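Local atomic coordinates of 16S rRNA (guanine(1405)-N(7))-methyltransferase (PDB entry 6PI9), a protein that probably methylates the N7 position of guanine 1405 in 16S rRNA, using S-adenosyl-L-methionine, and so confers resistance to aminoglycosides. Residues 207-212 against 255-260. Sequence-based numbering, arbitrary orientation. Where two conformers were deposited one is given.
Sequences PRLVVT and YLVERT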
loop_
_atom_site.group_PDB
_atom_site.type_symbol
_atom_site.label_atom_id
_atom_site.label_comp_id
_atom_site.label_asym_id
_atom_site.label_seq_id
_atom_site.Cartn_x
_atom_site.Cartn_y
_atom_site.Cartn_z
ATOM N N PRO A 207 -24.089 15.129 -12.043
ATOM C CA PRO A 207 -24.918 14.088 -12.661
ATOM C C PRO A 207 -24.142 12.891 -13.171
ATOM O O PRO A 207 -24.769 11.853 -13.452
ATOM C CB PRO A 207 -25.586 14.828 -13.822
ATOM C CG PRO A 207 -24.635 15.905 -14.168
ATOM C CD PRO A 207 -24.034 16.350 -12.870
ATOM N N ARG A 208 -22.817 12.993 -13.342
ATOM C CA ARG A 208 -22.036 11.871 -13.859
ATOM C C ARG A 208 -20.895 11.649 -12.898
ATOM O O ARG A 208 -20.300 12.618 -12.433
ATOM C CB ARG A 208 -21.493 12.137 -15.268
ATOM C CG ARG A 208 -22.577 11.970 -16.350
ATOM C CD ARG A 208 -22.266 12.703 -17.629
ATOM N NE ARG A 208 -22.855 12.087 -18.839
ATOM C CZ ARG A 208 -24.156 11.870 -19.043
ATOM N NH1 ARG A 208 -25.052 12.157 -18.091
ATOM N NH2 ARG A 208 -24.569 11.340 -20.199
ATOM N N LEU A 209 -20.591 10.381 -12.598
ATOM C CA LEU A 209 -19.531 10.013 -11.673
ATOM C C LEU A 209 -18.639 8.999 -12.368
ATOM O O LEU A 209 -19.132 8.145 -13.111
ATOM C CB LEU A 209 -20.065 9.372 -10.380
ATOM C CG LEU A 209 -21.189 10.144 -9.696
ATOM C CD1 LEU A 209 -21.590 9.358 -8.472
ATOM C CD2 LEU A 209 -20.762 11.576 -9.274
ATOM N N VAL A 210 -17.337 9.091 -12.129
ATOM C CA VAL A 210 -16.377 8.065 -12.558
ATOM C C VAL A 210 -15.842 7.446 -11.300
ATOM O O VAL A 210 -15.203 8.137 -10.502
ATOM C CB VAL A 210 -15.232 8.664 -13.392
ATOM C CG1 VAL A 210 -14.224 7.554 -13.787
ATOM C CG2 VAL A 210 -15.815 9.360 -14.623
ATOM N N VAL A 211 -16.101 6.155 -11.091
ATOM C CA VAL A 211 -15.733 5.485 -9.834
ATOM C C VAL A 211 -14.794 4.356 -10.191
ATOM O O VAL A 211 -15.105 3.573 -11.095
ATOM C CB VAL A 211 -16.975 4.919 -9.112
ATOM C CG1 VAL A 211 -16.571 4.105 -7.835
ATOM C CG2 VAL A 211 -18.024 6.042 -8.819
ATOM N N THR A 212 -13.612 4.303 -9.574
ATOM C CA THR A 212 -12.681 3.260 -9.974
ATOM C C THR A 212 -12.114 2.504 -8.783
ATOM O O THR A 212 -12.058 2.995 -7.650
ATOM C CB THR A 212 -11.505 3.778 -10.794
ATOM O OG1 THR A 212 -10.568 4.392 -9.901
ATOM C CG2 THR A 212 -11.996 4.761 -11.845
ATOM N N TYR A 255 -15.929 2.444 -13.562
ATOM C CA TYR A 255 -17.381 2.518 -13.722
ATOM C C TYR A 255 -17.775 3.928 -14.144
ATOM O O TYR A 255 -17.366 4.901 -13.506
ATOM C CB TYR A 255 -18.101 2.271 -12.393
ATOM C CG TYR A 255 -18.116 0.821 -11.975
ATOM C CD1 TYR A 255 -19.129 -0.027 -12.377
ATOM C CD2 TYR A 255 -17.112 0.311 -11.157
ATOM C CE1 TYR A 255 -19.132 -1.379 -11.964
ATOM C CE2 TYR A 255 -17.119 -1.024 -10.766
ATOM C CZ TYR A 255 -18.104 -1.836 -11.159
ATOM O OH TYR A 255 -18.098 -3.165 -10.740
ATOM N N LEU A 256 -18.604 4.036 -15.180
ATOM C CA LEU A 256 -19.213 5.312 -15.550
ATOM C C LEU A 256 -20.645 5.285 -15.027
ATOM O O LEU A 256 -21.425 4.401 -15.399
ATOM C CB LEU A 256 -19.187 5.483 -17.078
ATOM C CG LEU A 256 -17.818 5.311 -17.763
ATOM C CD1 LEU A 256 -17.910 5.574 -19.301
ATOM C CD2 LEU A 256 -16.762 6.207 -17.108
ATOM N N VAL A 257 -20.993 6.243 -14.197
ATOM C CA VAL A 257 -22.190 6.179 -13.377
ATOM C C VAL A 257 -23.021 7.420 -13.648
ATOM O O VAL A 257 -22.494 8.536 -13.639
ATOM C CB VAL A 257 -21.817 6.096 -11.892
ATOM C CG1 VAL A 257 -23.051 6.121 -11.014
ATOM C CG2 VAL A 257 -20.950 4.857 -11.663
ATOM N N GLU A 258 -24.321 7.225 -13.808
ATOM C CA GLU A 258 -25.220 8.299 -14.200
ATOM C C GLU A 258 -26.327 8.453 -13.175
ATOM O O GLU A 258 -26.792 7.473 -12.581
ATOM C CB GLU A 258 -25.805 8.021 -15.565
ATOM C CG GLU A 258 -25.900 9.210 -16.424
ATOM C CD GLU A 258 -26.406 8.845 -17.797
ATOM O OE1 GLU A 258 -27.020 7.754 -17.935
ATOM O OE2 GLU A 258 -26.200 9.663 -18.713
ATOM N N ARG A 259 -26.704 9.688 -12.912
ATOM C CA ARG A 259 -27.753 9.928 -11.940
ATOM C C ARG A 259 -29.090 9.700 -12.627
ATOM O O ARG A 259 -29.378 10.322 -13.647
ATOM C CB ARG A 259 -27.642 11.337 -11.359
ATOM C CG ARG A 259 -28.264 11.453 -9.971
ATOM C CD ARG A 259 -27.679 12.606 -9.151
ATOM N NE ARG A 259 -26.336 12.343 -8.618
ATOM C CZ ARG A 259 -26.082 11.958 -7.363
ATOM N NH1 ARG A 259 -27.069 11.782 -6.489
ATOM N NH2 ARG A 259 -24.844 11.771 -6.965
ATOM N N THR A 260 -29.872 8.772 -12.090
ATOM C CA THR A 260 -31.214 8.491 -12.582
ATOM C C THR A 260 -32.237 9.207 -11.687
ATOM O O THR A 260 -32.016 9.432 -10.480
ATOM C CB THR A 260 -31.499 6.982 -12.613
ATOM O OG1 THR A 260 -30.414 6.321 -13.259
ATOM C CG2 THR A 260 -32.775 6.699 -13.386
ATOM O OXT THR A 260 -33.304 9.596 -12.163
HETATM O O HOH W 1 -27.089 11.459 -14.833
#
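The carboxylate oxygen OE2 of E258 is gripped from two strands at once: R208 reaches it with NH2 at 2.8 Å in a salt bridge, and R244, on the adjoining strand 241-248, forms a second one. R208 NH1 lies equally near OE2, which sits obliquely to the guanidinium. R208 and E258 form a non-hydrogen-bonded antiparallel pair, and their side chains run side by side in the same direction; chi2 158° and chi3 152° keep the arginine chain extended as far as NE. The two planar groups are turned 65° against each other. Further along the same face, V210 CG2 meets L256 CD2, and helix 100-111 covers both residues. On the other face the contacts of L209, V211 and V257 are apolar: L209 CB faces V257 CB at 4.0 Å, V211 CG2 touches V257 CG2, and F233 of helix 225-236 lies on both valines. Y255 presents its ring edge to V211 O, which also accepts the backbone bond from Y255 N at 2.8 Å. Paired backbone bonds join L209 with V257 and V211 with Y255, while P207 O closes the end by accepting R259 N at 3.0 Å and a water that also donates to R259 O. R259 NH2 bonds to L201 O, in the last turn of helix 196-203. The pairing joins the last parallel strand of a Rossmann-like methyltransferase sheet to its antiparallel strand 252-259, in the 3-2-1-4-5-7-6 order of class I enzymes. With R208 and R244 close together, the shared acid probably offsets their mutual repulsion and would itself be kept ionised.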